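Local coordinates for putative secreted glycosylhydrolase (Parabacteroides distasonis ATCC 8503, PDB 3IMM), which is a putative secreted glycosyl hydrolase that probably has hydrolase activity, as inferred for the 3-keto-disaccharide hydrolase family, at residues E47-D52 against V65-T70; M125-K128 against H133-V136. One frame throughout, in Å; residues are numbered along the deposited sequence.

Contact 1: E47-D52 against V65-T70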
loop_
_atom_site.group_PDB
_atom_site.type_symbol
_atom_site.label_atom_id
_atom_site.label_comp_id
_atom_site.label_asym_id
_atom_site.label_seq_id
_atom_site.Cartn_x
_atom_site.Cartn_y
_atom_site.Cartn_z
ATOM N N GLU A 47 12.304 6.354 5.842
ATOM C CA GLU A 47 11.420 7.031 6.777
ATOM C C GLU A 47 11.303 8.478 6.332
ATOM O O GLU A 47 12.181 8.987 5.584
ATOM C CB GLU A 47 11.967 6.974 8.201
ATOM C CG GLU A 47 13.354 7.550 8.359
ATOM C CD GLU A 47 13.859 7.441 9.778
ATOM O OE1 GLU A 47 13.066 7.046 10.677
ATOM O OE2 GLU A 47 15.052 7.759 9.997
ATOM N N ASN A 48 10.241 9.145 6.768
ATOM C CA ASN A 48 10.102 10.604 6.520
ATOM C C ASN A 48 10.180 10.917 5.034
ATOM O O ASN A 48 11.049 11.649 4.554
ATOM C CB ASN A 48 11.156 11.389 7.319
ATOM C CG ASN A 48 10.952 11.234 8.799
ATOM O OD1 ASN A 48 9.804 11.283 9.277
ATOM N ND2 ASN A 48 12.040 11.026 9.539
ATOM N N PHE A 49 9.237 10.322 4.326
ATOM C CA PHE A 49 9.200 10.341 2.897
ATOM C C PHE A 49 7.772 10.507 2.370
ATOM O O PHE A 49 6.820 10.370 3.101
ATOM C CB PHE A 49 9.816 9.040 2.375
ATOM C CG PHE A 49 9.035 7.812 2.694
ATOM C CD1 PHE A 49 7.947 7.423 1.904
ATOM C CD2 PHE A 49 9.410 6.996 3.755
ATOM C CE1 PHE A 49 7.235 6.247 2.192
ATOM C CE2 PHE A 49 8.691 5.847 4.058
ATOM C CZ PHE A 49 7.610 5.471 3.276
ATOM N N GLU A 50 7.677 10.878 1.099
ATOM C CA GLU A 50 6.460 10.761 0.347
ATOM C C GLU A 50 6.689 9.891 -0.880
ATOM O O GLU A 50 7.711 10.050 -1.630
ATOM C CB GLU A 50 5.859 12.122 -0.018
ATOM C CG GLU A 50 6.716 13.054 -0.726
ATOM C CD GLU A 50 6.074 14.434 -0.864
ATOM O OE1 GLU A 50 4.872 14.579 -0.606
ATOM O OE2 GLU A 50 6.788 15.369 -1.215
ATOM N N LEU A 51 5.762 8.946 -1.047
ATOM C CA LEU A 51 5.799 7.962 -2.103
ATOM C C LEU A 51 4.647 8.299 -3.040
ATOM O O LEU A 51 3.521 8.472 -2.599
ATOM C CB LEU A 51 5.668 6.561 -1.483
ATOM C CG LEU A 51 5.525 5.321 -2.376
ATOM C CD1 LEU A 51 6.827 5.044 -3.124
ATOM C CD2 LEU A 51 5.096 4.096 -1.558
ATOM N N ASP A 52 4.957 8.429 -4.328
ATOM C CA ASP A 52 3.980 8.613 -5.404
ATOM C C ASP A 52 3.981 7.386 -6.291
ATOM O O ASP A 52 5.054 6.792 -6.579
ATOM C CB ASP A 52 4.388 9.782 -6.295
ATOM C CG ASP A 52 3.660 11.033 -5.992
ATOM O OD1 ASP A 52 3.346 11.276 -4.836
ATOM O OD2 ASP A 52 3.413 11.771 -6.931
ATOM N N VAL A 65 0.199 -1.183 -0.892
ATOM C CA VAL A 65 1.546 -0.680 -0.803
ATOM C C VAL A 65 1.961 -0.911 0.645
ATOM O O VAL A 65 1.207 -0.566 1.580
ATOM C CB VAL A 65 1.591 0.808 -1.177
ATOM C CG1 VAL A 65 3.013 1.318 -1.110
ATOM C CG2 VAL A 65 0.988 1.025 -2.618
ATOM N N VAL A 66 3.142 -1.488 0.842
ATOM C CA VAL A 66 3.631 -1.789 2.183
ATOM C C VAL A 66 4.729 -0.808 2.532
ATOM O O VAL A 66 5.612 -0.581 1.739
ATOM C CB VAL A 66 4.107 -3.250 2.285
ATOM C CG1 VAL A 66 4.608 -3.575 3.673
ATOM C CG2 VAL A 66 2.933 -4.185 1.918
ATOM N N VAL A 67 4.641 -0.193 3.700
ATOM C CA VAL A 67 5.671 0.748 4.176
ATOM C C VAL A 67 6.109 0.296 5.561
ATOM O O VAL A 67 5.456 -0.563 6.210
ATOM C CB VAL A 67 5.183 2.237 4.187
ATOM C CG1 VAL A 67 4.788 2.686 2.758
ATOM C CG2 VAL A 67 3.998 2.471 5.199
ATOM N N TYR A 68 7.248 0.821 5.997
ATOM C CA TYR A 68 7.721 0.589 7.347
ATOM C C TYR A 68 7.903 -0.899 7.630
ATOM O O TYR A 68 7.618 -1.375 8.749
ATOM C CB TYR A 68 6.707 1.187 8.362
ATOM C CG TYR A 68 6.514 2.679 8.354
ATOM C CD1 TYR A 68 7.374 3.515 7.664
ATOM C CD2 TYR A 68 5.500 3.274 9.143
ATOM C CE1 TYR A 68 7.210 4.873 7.688
ATOM C CE2 TYR A 68 5.352 4.652 9.196
ATOM C CZ TYR A 68 6.213 5.441 8.475
ATOM O OH TYR A 68 6.112 6.805 8.505
ATOM N N CYS A 69 8.358 -1.642 6.630
ATOM C CA CYS A 69 8.539 -3.077 6.786
ATOM C C CYS A 69 9.890 -3.380 7.398
ATOM O O CYS A 69 10.904 -3.041 6.841
ATOM C CB CYS A 69 8.367 -3.829 5.464
ATOM S SG CYS A 69 8.603 -5.560 5.678
ATOM N N THR A 70 9.883 -4.032 8.559
ATOM C CA THR A 70 11.110 -4.296 9.299
ATOM C C THR A 70 11.560 -5.749 9.096
ATOM O O THR A 70 12.621 -6.132 9.579
ATOM C CB THR A 70 10.931 -3.985 10.810
ATOM O OG1 THR A 70 9.860 -4.770 11.342
ATOM C CG2 THR A 70 10.629 -2.484 11.045
HETATM O O HOH W 1 8.602 7.884 8.766
#
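A chi1 of 66° sets Phe49 CG between its backbone N and carbonyl carbon, and the ring then extends to Val67 and Tyr68, while Leu51, its CG anti to the backbone N (chi1 173°), brings CD2 against Val65. The Phe49 ring meets Val67 at its rim: Val67 CG1 lies near the ring plane, 4.0 Å from CZ, so the valine methyl abuts an edge. Further round the same ring, Phe49 CE2 is 4.0 Å from Tyr68 CE1; the two aromatic side chains slant past each other. The tyrosine ring also has Val67 CG2 of its own segment over one face, 4.1 Å above the plane and displaced toward the rim. Leu51 CD2 to Val65 CG1, at 3.5 Å, is the closest approach between the segments. No direct hydrogen bond crosses, as expected for side chains meeting between two sheets rather than strands paired edge to edge. One water supplies the polar link: it accepts from Asn48 N at 2.9 Å and donates to Tyr68 OH at 2.7 Å. That hydroxyl is also hydrogen-bonded to Gly131 O, so two partners fix the end of the tyrosine. Asn48 and Phe49 together face Cys129 in a G1 beta bulge, and the chain turns a corner at Tyr68. The five touching residues are buried, as befits the core of a concanavalin-like beta sandwich. Strand 49-57 runs between strands 191-200 and 122-130 in one sheet, and strand 62-69 between 179-182 and 80-85 in the other; Ile180 and Leu182 from 179-182, with Ile196 and Ile198 from 191-200, extend the apolar layer.

Contact 2: M125-K128 against H133-V136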
loop_
_atom_site.group_PDB
_atom_site.type_symbol
_atom_site.label_atom_id
_atom_site.label_comp_id
_atom_site.label_asym_id
_atom_site.label_seq_id
_atom_site.Cartn_x
_atom_site.Cartn_y
_atom_site.Cartn_z
HETATM N N MSE A 125 -1.747 7.974 -6.570
HETATM C CA MSE A 125 -1.765 7.951 -5.120
HETATM C C MSE A 125 -0.434 8.497 -4.608
HETATM O O MSE A 125 0.626 8.153 -5.113
HETATM C CB MSE A 125 -1.997 6.532 -4.595
HETATM C CG MSE A 125 -1.818 6.385 -3.103
HETATM SE SE MSE A 125 -2.122 4.530 -2.531
HETATM C CE MSE A 125 -3.992 4.642 -2.615
ATOM N N ARG A 126 -0.536 9.371 -3.626
ATOM C CA ARG A 126 0.602 9.881 -2.851
ATOM C C ARG A 126 0.448 9.461 -1.372
ATOM O O ARG A 126 -0.624 9.632 -0.764
ATOM C CB ARG A 126 0.685 11.398 -2.961
ATOM C CG ARG A 126 1.766 12.008 -2.061
ATOM C CD ARG A 126 2.021 13.421 -2.421
ATOM N NE ARG A 126 2.593 13.537 -3.767
ATOM C CZ ARG A 126 2.766 14.690 -4.423
ATOM N NH1 ARG A 126 2.491 15.855 -3.861
ATOM N NH2 ARG A 126 3.239 14.669 -5.650
ATOM N N ILE A 127 1.496 8.878 -0.817
ATOM C CA ILE A 127 1.496 8.425 0.580
ATOM C C ILE A 127 2.598 9.202 1.275
ATOM O O ILE A 127 3.740 9.106 0.891
ATOM C CB ILE A 127 1.731 6.918 0.713
ATOM C CG1 ILE A 127 0.760 6.146 -0.178
ATOM C CG2 ILE A 127 1.569 6.461 2.147
ATOM C CD1 ILE A 127 1.141 4.665 -0.318
ATOM N N LYS A 128 2.233 10.001 2.262
ATOM C CA LYS A 128 3.177 10.786 3.039
ATOM C C LYS A 128 3.364 10.079 4.368
ATOM O O LYS A 128 2.406 9.884 5.132
ATOM C CB LYS A 128 2.696 12.237 3.257
ATOM C CG LYS A 128 2.328 12.986 1.972
ATOM C CD LYS A 128 2.052 14.493 2.189
ATOM C CE LYS A 128 3.254 15.352 1.879
ATOM N NZ LYS A 128 3.093 16.775 2.264
ATOM N N HIS A 133 2.642 9.585 11.559
ATOM C CA HIS A 133 1.599 10.182 10.712
ATOM C C HIS A 133 1.726 9.744 9.251
ATOM O O HIS A 133 2.758 10.011 8.592
ATOM C CB HIS A 133 1.650 11.705 10.838
ATOM C CG HIS A 133 1.489 12.167 12.252
ATOM N ND1 HIS A 133 0.254 12.333 12.847
ATOM C CD2 HIS A 133 2.411 12.420 13.219
ATOM C CE1 HIS A 133 0.423 12.709 14.104
ATOM N NE2 HIS A 133 1.723 12.765 14.356
ATOM N N ILE A 134 0.695 9.040 8.779
ATOM C CA ILE A 134 0.563 8.576 7.381
ATOM C C ILE A 134 -0.667 9.256 6.786
ATOM O O ILE A 134 -1.721 9.275 7.403
ATOM C CB ILE A 134 0.447 7.023 7.330
ATOM C CG1 ILE A 134 1.730 6.426 7.924
ATOM C CG2 ILE A 134 0.239 6.492 5.878
ATOM C CD1 ILE A 134 1.794 4.908 7.965
HETATM N N MSE A 135 -0.502 9.864 5.619
HETATM C CA MSE A 135 -1.595 10.450 4.865
HETATM C C MSE A 135 -1.674 9.770 3.504
HETATM O O MSE A 135 -0.642 9.478 2.886
HETATM C CB MSE A 135 -1.374 11.956 4.689
HETATM C CG MSE A 135 -2.259 12.588 3.644
HETATM SE SE MSE A 135 -1.935 14.503 3.466
HETATM C CE MSE A 135 -2.500 15.109 5.252
ATOM N N VAL A 136 -2.893 9.508 3.037
ATOM C CA VAL A 136 -3.074 8.971 1.701
ATOM C C VAL A 136 -3.892 9.968 0.886
ATOM O O VAL A 136 -5.001 10.362 1.253
ATOM C CB VAL A 136 -3.718 7.589 1.704
ATOM C CG1 VAL A 136 -3.834 7.056 0.308
ATOM C CG2 VAL A 136 -2.932 6.622 2.598
#
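The beta hairpin of strands 122-130 and 133-138 brings Met125-Lys128 alongside His133-Val136, with strand directions 170° apart and axes approaching to 4.7 Å. Lys128 and Met135 form the antiparallel hydrogen-bonded pair: Lys128 N donates to Met135 O at 3.0 Å, and Met135 N returns a bond to Lys128 O at 2.9 Å. Ile127 and Val136 make the adjacent non-hydrogen-bonded pair, and Ile127 CA comes within 3.3 Å of Met135 O in a CA-H...O contact. On the face carrying Ile127 and Val136, Ile127 and Ile134 point the same way and touch through their CG2 methyls at 4.0 Å. Met125, a selenomethionine, bends at chi3 (-78°), which brings CE to 3.8 Å from Val136 CG1. The other face bears Lys128 and Met135, also a selenomethionine, whose side chains run side by side at the partly exposed surface; Met135 is modelled in two conformers, so the detail of this pairing is doubtful. The hairpin sits between strands 49-57 and 141-147 of the larger sheet, joined by backbone hydrogen bonds to Leu51 and Leu53 on one flank and to Val143 and Met146 on the other. Its apolar face packs on strand 80-85 of the opposing sheet, where Ile82 meets Met125, Ile127 and Val136, and Val80 meets Ile134.

Overall arrangement
Contacts 1 and 2 join at the border of strands 49-57 and 122-130, with centres 9 Å apart. There Leu51 O and Ile127 N, at 2.7 Å, probably form a backbone hydrogen bond, and Asp52 OD1 makes a salt bridge with Arg126 NE at 2.6 Å. The two contacts differ in kind: contact 1 packs one sheet of the sandwich against the other, whereas contact 2 pairs neighbouring strands within one sheet. Neither supplies a residue to the sodium site of Asn62, Ser63, Glu81 and Gln83; the side chains of Val65 and Met125 lie about 9 and 10 Å from the ion, respectively.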